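Extracellular solute-binding protein family 1 (Kribbella flavida, PDB 5IXP) probably binds a solute outside the cell and hands it to an ABC transporter for import. Local coordinates at residues I113-I118 against G267-G272; W257-V262 against G336-N341; W163-V168 against A233-P238; S89-W94 against F310-D315; Q177-Y182 against I347-K352. All coordinates share one frame; numbering follows the deposited sequence.

Interaction 1 of 5, residues I113-I118 against G267-G272; sequences IGPEAI and GGNWGG
Asn269 lays its carboxamide over the backbone of Gly114, with CG anti to its own N (chi1 177°). OD1 accepts the Gly114 N-H at 2.7 Å from Gly114 N; the donor lies in the carbonyl plane, though the bond is bent. ND2 turns the other way and gives a straight bond to Gly271 O, 3.0 Å from ND2 and on a lone pair, so the amide is gripped at both ends and its flip is fixed. An alanine here would remove the carboxamide with its bonds to Gly114 N and Gly271 O, and would probably loosen the strand pairing. Two main-chain bonds continue the pairing beyond it: Trp270 N to Gly114 O, 2.9 Å and nearly straight, and Glu116 N to Gly268 O, 2.8 Å but bent. Glu116, extended beyond CG, lies along Gly268, and its OE2 sits at the edge of the Trp270 indole, 3.6 Å from Trp270 CB, the carboxylate turned 75° from the ring. A side chain on Gly268 would collide with Glu116 OE1. Water 1 joins Glu116 O to Gly268 N. This is antiparallel pairing within the central mixed sheet, consistent with the inter-lobe hinge strands of solute-binding proteins.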
# COMPACT_ATOMS: atom_id res chain seq x y z
N ILE A 113 7.72 0.85 0.81
CA ILE A 113 6.39 1.39 1.11
C ILE A 113 5.78 1.97 -0.16
O ILE A 113 6.46 2.15 -1.18
CB ILE A 113 6.42 2.47 2.21
CG1 ILE A 113 7.57 3.47 1.98
CG2 ILE A 113 6.50 1.83 3.60
CD1 ILE A 113 7.45 4.75 2.85
N GLY A 114 4.49 2.29 -0.08
CA GLY A 114 3.80 2.95 -1.17
C GLY A 114 3.16 4.25 -0.72
O GLY A 114 1.92 4.38 -0.70
N PRO A 115 3.97 5.23 -0.33
CA PRO A 115 3.38 6.51 0.11
C PRO A 115 2.63 7.16 -1.04
O PRO A 115 3.07 7.13 -2.19
CB PRO A 115 4.61 7.33 0.52
CG PRO A 115 5.70 6.82 -0.36
CD PRO A 115 5.43 5.31 -0.46
N GLU A 116 1.47 7.73 -0.73
CA GLU A 116 0.51 8.10 -1.76
C GLU A 116 0.44 9.60 -1.98
O GLU A 116 0.43 10.38 -1.02
CB GLU A 116 -0.88 7.58 -1.42
CG GLU A 116 -0.96 6.06 -1.44
CD GLU A 116 -2.32 5.57 -1.08
OE1 GLU A 116 -2.66 5.60 0.12
OE2 GLU A 116 -3.05 5.16 -1.99
N ALA A 117 0.34 9.99 -3.24
CA ALA A 117 0.04 11.35 -3.65
C ALA A 117 -1.26 11.33 -4.45
O ALA A 117 -1.94 10.31 -4.53
CB ALA A 117 1.21 11.93 -4.45
N ILE A 118 -1.61 12.47 -5.04
CA ILE A 118 -2.69 12.51 -6.03
C ILE A 118 -2.06 12.76 -7.39
O ILE A 118 -1.45 13.82 -7.61
CB ILE A 118 -3.75 13.58 -5.72
CG1 ILE A 118 -4.44 13.31 -4.37
CG2 ILE A 118 -4.78 13.60 -6.84
CD1 ILE A 118 -5.20 11.97 -4.29
N GLY A 267 -2.09 11.97 4.80
CA GLY A 267 -1.19 11.05 4.14
C GLY A 267 -1.84 9.70 3.99
O GLY A 267 -2.83 9.38 4.66
N GLY A 268 -1.27 8.89 3.10
CA GLY A 268 -1.77 7.54 2.88
C GLY A 268 -0.66 6.63 2.41
O GLY A 268 0.31 7.07 1.78
N ASN A 269 -0.80 5.35 2.72
CA ASN A 269 0.13 4.35 2.22
C ASN A 269 -0.64 3.21 1.58
O ASN A 269 -1.66 2.76 2.12
CB ASN A 269 1.02 3.78 3.31
CG ASN A 269 1.93 2.69 2.77
OD1 ASN A 269 2.89 2.97 2.05
ND2 ASN A 269 1.60 1.43 3.08
N TRP A 270 -0.13 2.73 0.45
CA TRP A 270 -0.66 1.55 -0.21
C TRP A 270 0.51 0.63 -0.53
O TRP A 270 1.28 0.90 -1.45
CB TRP A 270 -1.44 1.93 -1.48
CG TRP A 270 -1.97 0.80 -2.32
CD1 TRP A 270 -1.86 -0.54 -2.08
CD2 TRP A 270 -2.69 0.93 -3.55
NE1 TRP A 270 -2.47 -1.26 -3.09
CE2 TRP A 270 -2.99 -0.38 -4.01
CE3 TRP A 270 -3.13 2.02 -4.31
CZ2 TRP A 270 -3.69 -0.62 -5.19
CZ3 TRP A 270 -3.82 1.78 -5.49
CH2 TRP A 270 -4.10 0.47 -5.91
N GLY A 271 0.64 -0.46 0.22
CA GLY A 271 1.58 -1.53 -0.13
C GLY A 271 2.86 -1.48 0.67
O GLY A 271 3.01 -0.75 1.66
N GLY A 272 3.82 -2.28 0.21
CA GLY A 272 5.08 -2.45 0.91
C GLY A 272 5.09 -3.75 1.70
O GLY A 272 4.05 -4.36 1.99
O HOH W 1 0.80 10.54 1.71

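Interaction 2 of 5, residues W257-V262 against G336-N341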
# COMPACT_ATOMS: atom_id res chain seq x y z
N TRP A 257 0.01 13.80 -17.73
CA TRP A 257 -0.04 13.44 -16.32
C TRP A 257 0.93 14.28 -15.49
O TRP A 257 1.99 14.70 -15.96
CB TRP A 257 0.29 11.95 -16.11
CG TRP A 257 -0.84 11.01 -16.39
CD1 TRP A 257 -1.03 10.26 -17.53
CD2 TRP A 257 -1.93 10.68 -15.51
NE1 TRP A 257 -2.18 9.50 -17.41
CE2 TRP A 257 -2.74 9.74 -16.18
CE3 TRP A 257 -2.30 11.10 -14.23
CZ2 TRP A 257 -3.90 9.21 -15.60
CZ3 TRP A 257 -3.44 10.58 -13.66
CH2 TRP A 257 -4.23 9.64 -14.35
N ASP A 258 0.53 14.53 -14.24
CA ASP A 258 1.37 15.18 -13.25
C ASP A 258 1.05 14.56 -11.90
O ASP A 258 0.12 13.76 -11.76
CB ASP A 258 1.17 16.70 -13.23
CG ASP A 258 2.45 17.47 -12.87
OD1 ASP A 258 3.28 16.95 -12.09
OD2 ASP A 258 2.61 18.60 -13.39
N VAL A 259 1.81 14.94 -10.88
CA VAL A 259 1.52 14.46 -9.54
C VAL A 259 1.66 15.63 -8.57
O VAL A 259 2.60 16.43 -8.67
CB VAL A 259 2.43 13.27 -9.14
CG1 VAL A 259 3.88 13.65 -9.23
CG2 VAL A 259 2.08 12.78 -7.75
N ALA A 260 0.69 15.73 -7.67
CA ALA A 260 0.60 16.80 -6.69
C ALA A 260 1.05 16.30 -5.33
O ALA A 260 0.71 15.19 -4.92
CB ALA A 260 -0.84 17.34 -6.61
N ASP A 261 1.82 17.14 -4.62
CA ASP A 261 2.40 16.77 -3.32
C ASP A 261 1.35 16.99 -2.23
O ASP A 261 1.40 17.95 -1.45
CB ASP A 261 3.65 17.60 -3.07
CG ASP A 261 4.39 17.19 -1.80
OD1 ASP A 261 3.95 16.26 -1.09
OD2 ASP A 261 5.43 17.81 -1.52
N VAL A 262 0.38 16.08 -2.19
CA VAL A 262 -0.78 16.22 -1.32
C VAL A 262 -1.43 14.85 -1.21
O VAL A 262 -1.31 14.02 -2.11
CB VAL A 262 -1.78 17.28 -1.85
CG1 VAL A 262 -2.46 16.77 -3.12
CG2 VAL A 262 -2.84 17.63 -0.81
N GLY A 336 11.08 12.23 -6.15
CA GLY A 336 11.87 11.89 -4.98
C GLY A 336 11.50 12.75 -3.79
O GLY A 336 11.23 12.24 -2.70
N LYS A 337 11.44 14.06 -4.00
CA LYS A 337 11.07 14.95 -2.90
C LYS A 337 9.60 14.81 -2.55
O LYS A 337 9.23 14.84 -1.37
CB LYS A 337 11.41 16.39 -3.27
CG LYS A 337 12.90 16.65 -3.38
CD LYS A 337 13.17 18.04 -3.90
CE LYS A 337 14.65 18.35 -3.90
NZ LYS A 337 14.88 19.71 -4.45
N ILE A 338 8.74 14.65 -3.56
CA ILE A 338 7.31 14.54 -3.29
C ILE A 338 7.03 13.32 -2.42
O ILE A 338 6.34 13.41 -1.39
CB ILE A 338 6.52 14.48 -4.61
CG1 ILE A 338 6.51 15.86 -5.29
CG2 ILE A 338 5.09 14.00 -4.35
CD1 ILE A 338 6.15 15.80 -6.77
N PHE A 339 7.57 12.16 -2.78
CA PHE A 339 7.19 10.97 -2.04
C PHE A 339 7.92 10.85 -0.70
O PHE A 339 7.41 10.17 0.20
CB PHE A 339 7.35 9.74 -2.93
CG PHE A 339 6.28 9.66 -3.97
CD1 PHE A 339 4.99 9.27 -3.61
CD2 PHE A 339 6.52 10.06 -5.27
CE1 PHE A 339 3.98 9.23 -4.56
CE2 PHE A 339 5.51 10.02 -6.21
CZ PHE A 339 4.24 9.61 -5.85
N VAL A 340 9.04 11.55 -0.51
CA VAL A 340 9.56 11.73 0.85
C VAL A 340 8.53 12.45 1.70
O VAL A 340 8.18 12.01 2.81
CB VAL A 340 10.91 12.48 0.83
CG1 VAL A 340 11.25 12.98 2.22
CG2 VAL A 340 12.00 11.57 0.30
N ASN A 341 8.03 13.59 1.21
CA ASN A 341 6.98 14.31 1.93
C ASN A 341 5.76 13.43 2.17
O ASN A 341 5.20 13.44 3.27
CB ASN A 341 6.57 15.57 1.17
CG ASN A 341 7.66 16.62 1.15
OD1 ASN A 341 8.57 16.60 1.98
ND2 ASN A 341 7.55 17.56 0.22
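The Phe339 ring carries Ile338 CG2 on one face, 4.3 Å above its plane and offset toward the rim, while Val259 CG2 approaches obliquely, 4.3 Å from Phe339 CZ. The other flat pair is polar: the Asp261 carboxylate and the Asn341 carboxamide are nearly coplanar, 8° apart. Asn341 ND2 donates within its own amide plane to Asp261 OD2, at 2.8 Å and almost straight, using the syn lone pair of that oxygen. Asp261 CG stands anti to the backbone N, and this sends the carboxylate out toward the helix; OD1 forms a salt bridge with NE of Arg342, the residue after Asn341, so both oxygens are engaged. The contact packs helix 335-344 against strand 257-260, an antiparallel neighbour of strand 108-121 in the central sheet, and against the inverse gamma turn centred on Asp261 that follows the strand. Between the polar pair and the Phe339 ring lies an aliphatic layer. Ile338 reaches its CD1 tip to tip toward Val259 CG1, 4.0 Å away, in the conformer described. Its CG1 rests 4.0 Å from Asp261 CB. Within the strand, Asp258 forms salt bridges with Arg122 and Arg134.

Interaction 3 of 5, residues W163-V168 against A233-P238; sequences WFDSAV and ATMACP
The two segments run 52° apart over residues 163-165 and 233-235, each turning a corner at its first residue, and they meet where strand 232-238 of the central solute-binding-protein sheet passes the loop that leads into helix 167-175. Trp163 O is the hub of the backbone contact: the N-H groups of Ala233 and Thr234 both point at it in weak, bent bonds. Thr234 OG1 adds a third donor at 2.8 Å from Trp163 O, above the carbonyl plane, and is itself paired with Tyr147 OH. To get there OG1 takes the crowded position between backbone N and carbonyl carbon (chi1 71°), which turns CG2 onto the indole. That methyl sits 3.7 Å from the centroid of the Trp163 six-membered ring, only 6° off the normal, in a CH-pi contact. Farther along, the selenomethionine at Met235, bent at its third torsion, crosses Asp165 at about a right angle. Asp165 N is buried without a partner, but its carboxylate is well held: water 2 joins OD1 to Ala236 N, and OD2 accepts from Trp223 NE1. The Met235 CE methyl closes on Asp165 OD2, 3.4 Å away.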
# COMPACT_ATOMS: atom_id res chain seq x y z
N TRP A 163 -14.09 11.71 -12.33
CA TRP A 163 -13.06 12.29 -11.46
C TRP A 163 -12.02 11.25 -11.06
O TRP A 163 -10.81 11.53 -11.09
CB TRP A 163 -13.74 12.88 -10.23
CG TRP A 163 -12.88 13.69 -9.29
CD1 TRP A 163 -12.76 13.53 -7.94
CD2 TRP A 163 -12.05 14.82 -9.63
NE1 TRP A 163 -11.92 14.48 -7.41
CE2 TRP A 163 -11.47 15.29 -8.43
CE3 TRP A 163 -11.76 15.50 -10.82
CZ2 TRP A 163 -10.60 16.38 -8.39
CZ3 TRP A 163 -10.90 16.58 -10.78
CH2 TRP A 163 -10.34 17.01 -9.58
N PHE A 164 -12.46 10.04 -10.70
CA PHE A 164 -11.55 8.98 -10.29
C PHE A 164 -11.99 7.67 -10.93
O PHE A 164 -13.09 7.56 -11.48
CB PHE A 164 -11.50 8.85 -8.76
CG PHE A 164 -12.85 8.73 -8.10
CD1 PHE A 164 -13.54 7.52 -8.11
CD2 PHE A 164 -13.41 9.82 -7.43
CE1 PHE A 164 -14.78 7.41 -7.49
CE2 PHE A 164 -14.64 9.72 -6.80
CZ PHE A 164 -15.34 8.51 -6.83
N ASP A 165 -11.13 6.64 -10.82
CA ASP A 165 -11.36 5.42 -11.57
C ASP A 165 -12.45 4.53 -10.95
O ASP A 165 -13.28 3.99 -11.68
CB ASP A 165 -10.05 4.64 -11.75
CG ASP A 165 -9.37 4.29 -10.43
OD1 ASP A 165 -9.52 5.03 -9.44
OD2 ASP A 165 -8.66 3.27 -10.40
N SER A 166 -12.47 4.35 -9.63
CA SER A 166 -13.51 3.49 -9.04
C SER A 166 -13.81 3.91 -7.61
O SER A 166 -12.96 4.48 -6.91
CB SER A 166 -13.12 2.00 -9.06
OG SER A 166 -12.07 1.68 -8.15
N ALA A 167 -15.04 3.63 -7.18
CA ALA A 167 -15.42 3.86 -5.80
C ALA A 167 -14.58 3.02 -4.85
O ALA A 167 -14.21 3.48 -3.76
CB ALA A 167 -16.91 3.55 -5.60
N VAL A 168 -14.26 1.78 -5.24
CA VAL A 168 -13.55 0.87 -4.33
C VAL A 168 -12.16 1.42 -4.01
O VAL A 168 -11.75 1.44 -2.84
CB VAL A 168 -13.48 -0.55 -4.92
CG1 VAL A 168 -12.45 -1.40 -4.18
CG2 VAL A 168 -14.85 -1.22 -4.82
N ALA A 233 -9.82 11.50 -14.32
CA ALA A 233 -8.87 12.61 -14.25
C ALA A 233 -7.91 12.56 -13.06
O ALA A 233 -6.91 13.28 -13.09
CB ALA A 233 -9.61 13.96 -14.20
N THR A 234 -8.19 11.76 -12.02
CA THR A 234 -7.30 11.66 -10.86
C THR A 234 -7.22 10.22 -10.38
O THR A 234 -8.09 9.39 -10.67
CB THR A 234 -7.76 12.52 -9.67
OG1 THR A 234 -8.94 11.93 -9.10
CG2 THR A 234 -8.07 13.97 -10.09
N MSE A 235 -6.16 9.93 -9.63
CA MSE A 235 -6.04 8.68 -8.87
C MSE A 235 -5.29 8.91 -7.56
O MSE A 235 -4.34 9.70 -7.52
CB MSE A 235 -5.29 7.59 -9.66
CG MSE A 235 -6.07 6.90 -10.76
SE MSE A 235 -5.09 5.27 -11.20
CE MSE A 235 -5.55 4.23 -9.58
N ALA A 236 -5.70 8.21 -6.50
CA ALA A 236 -4.85 8.07 -5.33
C ALA A 236 -3.68 7.18 -5.72
O ALA A 236 -3.87 6.09 -6.26
CB ALA A 236 -5.63 7.48 -4.16
N CYS A 237 -2.47 7.66 -5.46
CA CYS A 237 -1.31 7.25 -6.24
C CYS A 237 -0.09 6.96 -5.36
O CYS A 237 0.68 7.86 -5.04
CB CYS A 237 -0.98 8.37 -7.23
SG CYS A 237 0.16 8.05 -8.54
N PRO A 238 0.13 5.69 -4.98
CA PRO A 238 1.42 5.34 -4.38
C PRO A 238 2.53 5.52 -5.41
O PRO A 238 2.31 5.42 -6.61
CB PRO A 238 1.26 3.87 -3.99
CG PRO A 238 0.24 3.35 -4.97
CD PRO A 238 -0.73 4.50 -5.17
O HOH W 2 -7.97 6.19 -7.18

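Interaction 4 of 5, residues S89-W94 against F310-D315. With FMT (formic acid), chain B.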
# COMPACT_ATOMS: atom_id res chain seq x y z
N SER A 89 14.10 2.98 15.44
CA SER A 89 14.19 4.35 14.94
C SER A 89 14.70 4.45 13.50
O SER A 89 14.65 5.55 12.92
CB SER A 89 15.10 5.15 15.85
OG SER A 89 16.31 4.44 16.01
N ARG A 90 15.23 3.36 12.94
CA ARG A 90 15.62 3.34 11.54
C ARG A 90 14.43 3.58 10.62
O ARG A 90 14.57 4.23 9.57
CB ARG A 90 16.28 1.98 11.23
CG ARG A 90 16.29 1.57 9.78
CD ARG A 90 16.50 0.06 9.62
NE ARG A 90 17.87 -0.36 9.96
CZ ARG A 90 18.33 -1.59 9.79
NH1 ARG A 90 19.59 -1.87 10.10
NH2 ARG A 90 17.54 -2.54 9.29
N TRP A 91 13.26 3.09 11.00
CA TRP A 91 12.07 3.11 10.16
C TRP A 91 11.11 4.23 10.55
O TRP A 91 11.11 4.70 11.70
CB TRP A 91 11.32 1.78 10.25
CG TRP A 91 11.96 0.60 9.57
CD1 TRP A 91 11.85 0.25 8.25
CD2 TRP A 91 12.76 -0.41 10.19
NE1 TRP A 91 12.56 -0.90 8.00
CE2 TRP A 91 13.12 -1.34 9.18
CE3 TRP A 91 13.21 -0.63 11.49
CZ2 TRP A 91 13.92 -2.45 9.43
CZ3 TRP A 91 14.00 -1.75 11.75
CH2 TRP A 91 14.35 -2.64 10.71
N LEU A 92 10.28 4.64 9.59
CA LEU A 92 9.07 5.39 9.90
C LEU A 92 8.29 4.65 10.98
O LEU A 92 8.14 3.43 10.93
CB LEU A 92 8.22 5.55 8.65
CG LEU A 92 8.83 6.42 7.55
CD1 LEU A 92 8.19 6.12 6.22
CD2 LEU A 92 8.68 7.91 7.92
N ASP A 93 7.79 5.40 11.97
CA ASP A 93 7.13 4.76 13.10
C ASP A 93 5.92 3.93 12.66
O ASP A 93 5.69 2.84 13.18
CB ASP A 93 6.75 5.80 14.16
CG ASP A 93 5.93 6.97 13.60
OD1 ASP A 93 5.58 7.86 14.41
OD2 ASP A 93 5.65 7.03 12.38
N TRP A 94 5.17 4.42 11.67
CA TRP A 94 4.00 3.66 11.23
C TRP A 94 4.40 2.37 10.51
O TRP A 94 3.64 1.39 10.54
CB TRP A 94 3.10 4.52 10.33
CG TRP A 94 3.74 5.15 9.11
CD1 TRP A 94 4.28 6.40 9.02
CD2 TRP A 94 3.85 4.57 7.80
NE1 TRP A 94 4.73 6.63 7.74
CE2 TRP A 94 4.48 5.53 6.98
CE3 TRP A 94 3.48 3.34 7.25
CZ2 TRP A 94 4.74 5.30 5.63
CZ3 TRP A 94 3.74 3.11 5.91
CH2 TRP A 94 4.36 4.08 5.11
N PHE A 310 10.33 2.23 -3.01
CA PHE A 310 10.56 3.43 -2.21
C PHE A 310 10.95 3.05 -0.77
O PHE A 310 10.24 2.25 -0.14
CB PHE A 310 9.34 4.34 -2.20
CG PHE A 310 9.65 5.72 -1.72
CD1 PHE A 310 10.23 6.64 -2.57
CD2 PHE A 310 9.44 6.07 -0.39
CE1 PHE A 310 10.56 7.92 -2.13
CE2 PHE A 310 9.76 7.36 0.06
CZ PHE A 310 10.33 8.28 -0.81
N PRO A 311 12.05 3.58 -0.24
CA PRO A 311 12.53 3.13 1.08
C PRO A 311 11.57 3.49 2.20
O PRO A 311 10.85 4.49 2.14
CB PRO A 311 13.86 3.88 1.26
CG PRO A 311 14.32 4.17 -0.14
CD PRO A 311 13.03 4.45 -0.91
N SER A 312 11.57 2.66 3.24
CA SER A 312 10.84 2.97 4.47
C SER A 312 11.77 3.42 5.59
O SER A 312 11.30 3.64 6.71
CB SER A 312 10.01 1.77 4.92
OG SER A 312 10.81 0.66 5.28
N THR A 313 13.06 3.57 5.31
CA THR A 313 14.06 3.93 6.32
C THR A 313 14.36 5.42 6.20
O THR A 313 14.74 5.90 5.12
CB THR A 313 15.34 3.11 6.12
OG1 THR A 313 15.74 3.18 4.75
CG2 THR A 313 15.11 1.64 6.50
N VAL A 314 14.21 6.15 7.31
CA VAL A 314 14.23 7.61 7.21
C VAL A 314 15.59 8.14 6.77
O VAL A 314 15.67 9.20 6.14
CB VAL A 314 13.78 8.26 8.53
CG1 VAL A 314 12.33 7.91 8.83
CG2 VAL A 314 14.70 7.83 9.68
N ASP A 315 16.68 7.44 7.10
CA ASP A 315 18.00 7.92 6.69
C ASP A 315 18.14 7.97 5.18
O ASP A 315 18.89 8.79 4.66
CB ASP A 315 19.11 7.05 7.27
CG ASP A 315 19.32 7.26 8.76
OD1 ASP A 315 18.69 8.16 9.32
OD2 ASP A 315 20.12 6.50 9.36
C FMT B . 20.77 1.19 10.98
O1 FMT B . 21.49 0.41 10.38
O2 FMT B . 19.81 1.77 10.47
O HOH W 3 16.94 5.04 8.60
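A single backbone bridge, Trp91 to Thr313, fastens the loop before helix 93-98, with Leu92 at its N-cap position, to the turn that follows strand 310-311. Two bonds flank it: Val314 N to Arg90 O, 3.0 Å, and Leu92 N to Ser312 O, 3.2 Å, both nearly along the C=O axis. Water 3 adds a link from Arg90 O to Asp315 N. Arg90 and Thr313 lie side by side, with Arg90 CG 3.5 Å from Thr313 CG2; the same methyl rests over the Trp91 indole, 4.2 Å from the centroid of the five-membered ring. Ser312 OG meets that indole at its edge, 3.2 Å from Trp91 CD1, but bonds to Thr111 O, while Trp91 NE1 donates to Gly110 O. Leu92 CD2 and Val314 CG1 pack 3.8 Å apart. Bent at its third torsion (chi3 -71°), Arg90 offers NE to O2 of a bound formic acid at 2.9 Å, NH1 to its O1, and NH2 to Ala292 O. An alanine here would remove the tie to Ala292 O and the aliphatic cover on Thr313 CG2, and would probably loosen the packing at this loop. The paired bonds would suit a carboxylate, if the acid is ionised, although it probably came from the crystallisation liquor.

Interaction 5 of 5, residues Q177-Y182 against I347-K352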
# COMPACT_ATOMS: atom_id res chain seq x y z
N GLN A 177 -7.27 5.48 6.49
CA GLN A 177 -6.91 6.62 7.33
C GLN A 177 -7.66 6.68 8.64
O GLN A 177 -7.23 7.40 9.55
CB GLN A 177 -7.19 7.93 6.60
CG GLN A 177 -6.33 8.17 5.40
CD GLN A 177 -6.66 9.50 4.76
OE1 GLN A 177 -7.82 9.90 4.73
NE2 GLN A 177 -5.65 10.19 4.26
N LEU A 178 -8.79 5.99 8.76
CA LEU A 178 -9.58 6.05 9.98
C LEU A 178 -8.77 5.54 11.16
O LEU A 178 -7.89 4.68 11.00
CB LEU A 178 -10.85 5.21 9.84
CG LEU A 178 -11.73 5.60 8.65
CD1 LEU A 178 -12.89 4.63 8.51
CD2 LEU A 178 -12.24 7.03 8.84
N ILE A 179 -9.06 6.09 12.34
CA ILE A 179 -8.43 5.60 13.56
C ILE A 179 -8.88 4.18 13.86
O ILE A 179 -8.10 3.35 14.32
CB ILE A 179 -8.73 6.55 14.74
CG1 ILE A 179 -7.92 7.84 14.61
CG2 ILE A 179 -8.41 5.88 16.06
CD1 ILE A 179 -8.01 8.72 15.84
N GLN A 180 -10.15 3.88 13.61
CA GLN A 180 -10.59 2.49 13.65
C GLN A 180 -11.49 2.23 12.46
O GLN A 180 -12.22 3.11 11.99
CB GLN A 180 -11.31 2.15 14.96
CG GLN A 180 -12.72 2.64 15.03
CD GLN A 180 -13.30 2.43 16.40
OE1 GLN A 180 -12.56 2.22 17.37
NE2 GLN A 180 -14.62 2.49 16.50
N ALA A 181 -11.41 1.00 11.96
CA ALA A 181 -12.27 0.61 10.86
C ALA A 181 -13.15 -0.54 11.32
O ALA A 181 -14.30 -0.34 11.71
CB ALA A 181 -11.44 0.22 9.63
N TYR A 182 -12.61 -1.75 11.33
CA TYR A 182 -13.41 -2.91 11.66
C TYR A 182 -13.20 -3.42 13.08
O TYR A 182 -14.07 -4.14 13.59
CB TYR A 182 -13.12 -4.03 10.66
CG TYR A 182 -13.31 -3.60 9.23
CD1 TYR A 182 -14.50 -2.99 8.81
CD2 TYR A 182 -12.30 -3.77 8.29
CE1 TYR A 182 -14.68 -2.59 7.49
CE2 TYR A 182 -12.47 -3.38 6.97
CZ TYR A 182 -13.66 -2.79 6.57
OH TYR A 182 -13.82 -2.41 5.26
N ILE A 347 0.01 8.86 8.66
CA ILE A 347 -0.30 8.51 10.04
C ILE A 347 -1.19 7.28 10.00
O ILE A 347 -2.28 7.31 9.42
CB ILE A 347 -0.98 9.66 10.80
CG1 ILE A 347 -0.07 10.89 10.82
CG2 ILE A 347 -1.34 9.23 12.22
CD1 ILE A 347 -0.72 12.13 11.38
N LEU A 348 -0.72 6.18 10.59
CA LEU A 348 -1.47 4.94 10.72
C LEU A 348 -1.73 4.71 12.20
O LEU A 348 -0.79 4.55 12.99
CB LEU A 348 -0.70 3.75 10.14
CG LEU A 348 -0.46 3.65 8.64
CD1 LEU A 348 0.13 2.29 8.31
CD2 LEU A 348 -1.75 3.88 7.86
N LYS A 349 -3.01 4.69 12.58
CA LYS A 349 -3.38 4.38 13.96
C LYS A 349 -4.44 3.30 14.02
O LYS A 349 -4.92 2.98 15.11
CB LYS A 349 -3.86 5.64 14.69
CG LYS A 349 -2.96 6.87 14.50
CD LYS A 349 -2.93 7.78 15.73
CE LYS A 349 -4.22 7.71 16.53
NZ LYS A 349 -4.05 8.26 17.90
N GLN A 350 -4.80 2.72 12.88
CA GLN A 350 -5.88 1.75 12.78
C GLN A 350 -5.36 0.35 13.08
O GLN A 350 -4.42 -0.12 12.44
CB GLN A 350 -6.49 1.83 11.39
CG GLN A 350 -7.44 0.75 11.02
CD GLN A 350 -7.95 0.96 9.62
OE1 GLN A 350 -8.06 0.02 8.83
NE2 GLN A 350 -8.23 2.22 9.27
N HIS A 351 -5.99 -0.32 14.05
CA HIS A 351 -5.66 -1.71 14.32
C HIS A 351 -6.34 -2.62 13.30
O HIS A 351 -7.51 -2.42 12.96
CB HIS A 351 -6.10 -2.09 15.74
CG HIS A 351 -5.88 -3.53 16.07
ND1 HIS A 351 -4.63 -4.11 16.06
CD2 HIS A 351 -6.75 -4.51 16.39
CE1 HIS A 351 -4.74 -5.39 16.37
NE2 HIS A 351 -6.01 -5.66 16.58
N LYS A 352 -5.60 -3.60 12.80
CA LYS A 352 -6.13 -4.59 11.87
C LYS A 352 -6.29 -5.91 12.60
O LYS A 352 -5.29 -6.50 13.03
CB LYS A 352 -5.21 -4.77 10.66
CG LYS A 352 -4.69 -3.50 10.03
CD LYS A 352 -5.60 -3.02 8.94
CE LYS A 352 -4.98 -1.84 8.20
NZ LYS A 352 -5.76 -1.48 7.01
O HOH W 4 -4.47 8.44 9.71
O HOH W 5 -5.36 4.68 10.25
O HOH W 6 -9.79 -0.89 13.22
O HOH W 7 -9.85 -2.67 10.93
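Gln350 stretches out fully, CG anti to the backbone N (chi1 169°) and the chain straight beyond it, so that its amide reaches the loop 177-182. NE2 donates to Leu178 O at 3.0 Å, nearly straight and in the plane of its own amide, although it stands above the carbonyl plane of Leu178; NE2 is also bonded to Arg175 O. OE1 lies 3.5 Å from the Ala181 methyl, which packs under the amide, and accepts a weak bond from Lys352 NZ, itself tied to Asn176 OD1. The two bonds of NE2 chiefly fix the amide, and the weak one from Lys352 adds little. These are two irregular connections meeting at the surface, one between helices 167-175 and 195-209, the other joining helix 335-344 to helix 356-371. Their backbones touch where Gln350 CA points its hydrogen at Ile179 O, 3.1 Å away. Lys349 is bent twice, with chi2 (-147°) and chi3 (-29°) away from staggered values, and this lays its CE alongside Ile179 CD1 at 4.0 Å. Gln177 turns its side chain the other way: OE1 takes Trp144 NE1, and NE2 serves Pro264 O. Waters lie along the seam: water 5 donates to Leu178 O, and waters 6 and 7 accept from Ala181 N and Tyr182 N and lie within bonding reach of His351 O, while His351 NE2 is held by Asp187 OD1.

Overall arrangement
Interaction 1 is the hub, with its centre about 5 Å from that of the chain, and it touches all four others. Strand 108-121 passes on its pairing: Ala260 N meets Ile118 O toward interaction 2, Ala117 N meets Cys237 O toward interaction 3, and Ile113 N meets Phe310 O toward interaction 4, while Gly267 O takes Gln177 NE2 of interaction 5. The Cys119-Cys237 disulfide further ties strand 108-121 to strand 232-238. Interactions 3 and 4 lie on opposite sides of the chain's centre, their own centres about 27 Å apart. Interactions 4 and 5 touch where Trp94 packs on Leu348. Besides the formic acid at Arg90, the side chain of Phe339 is about 4 Å from a bound formic acid; both probably come from the crystallisation liquor.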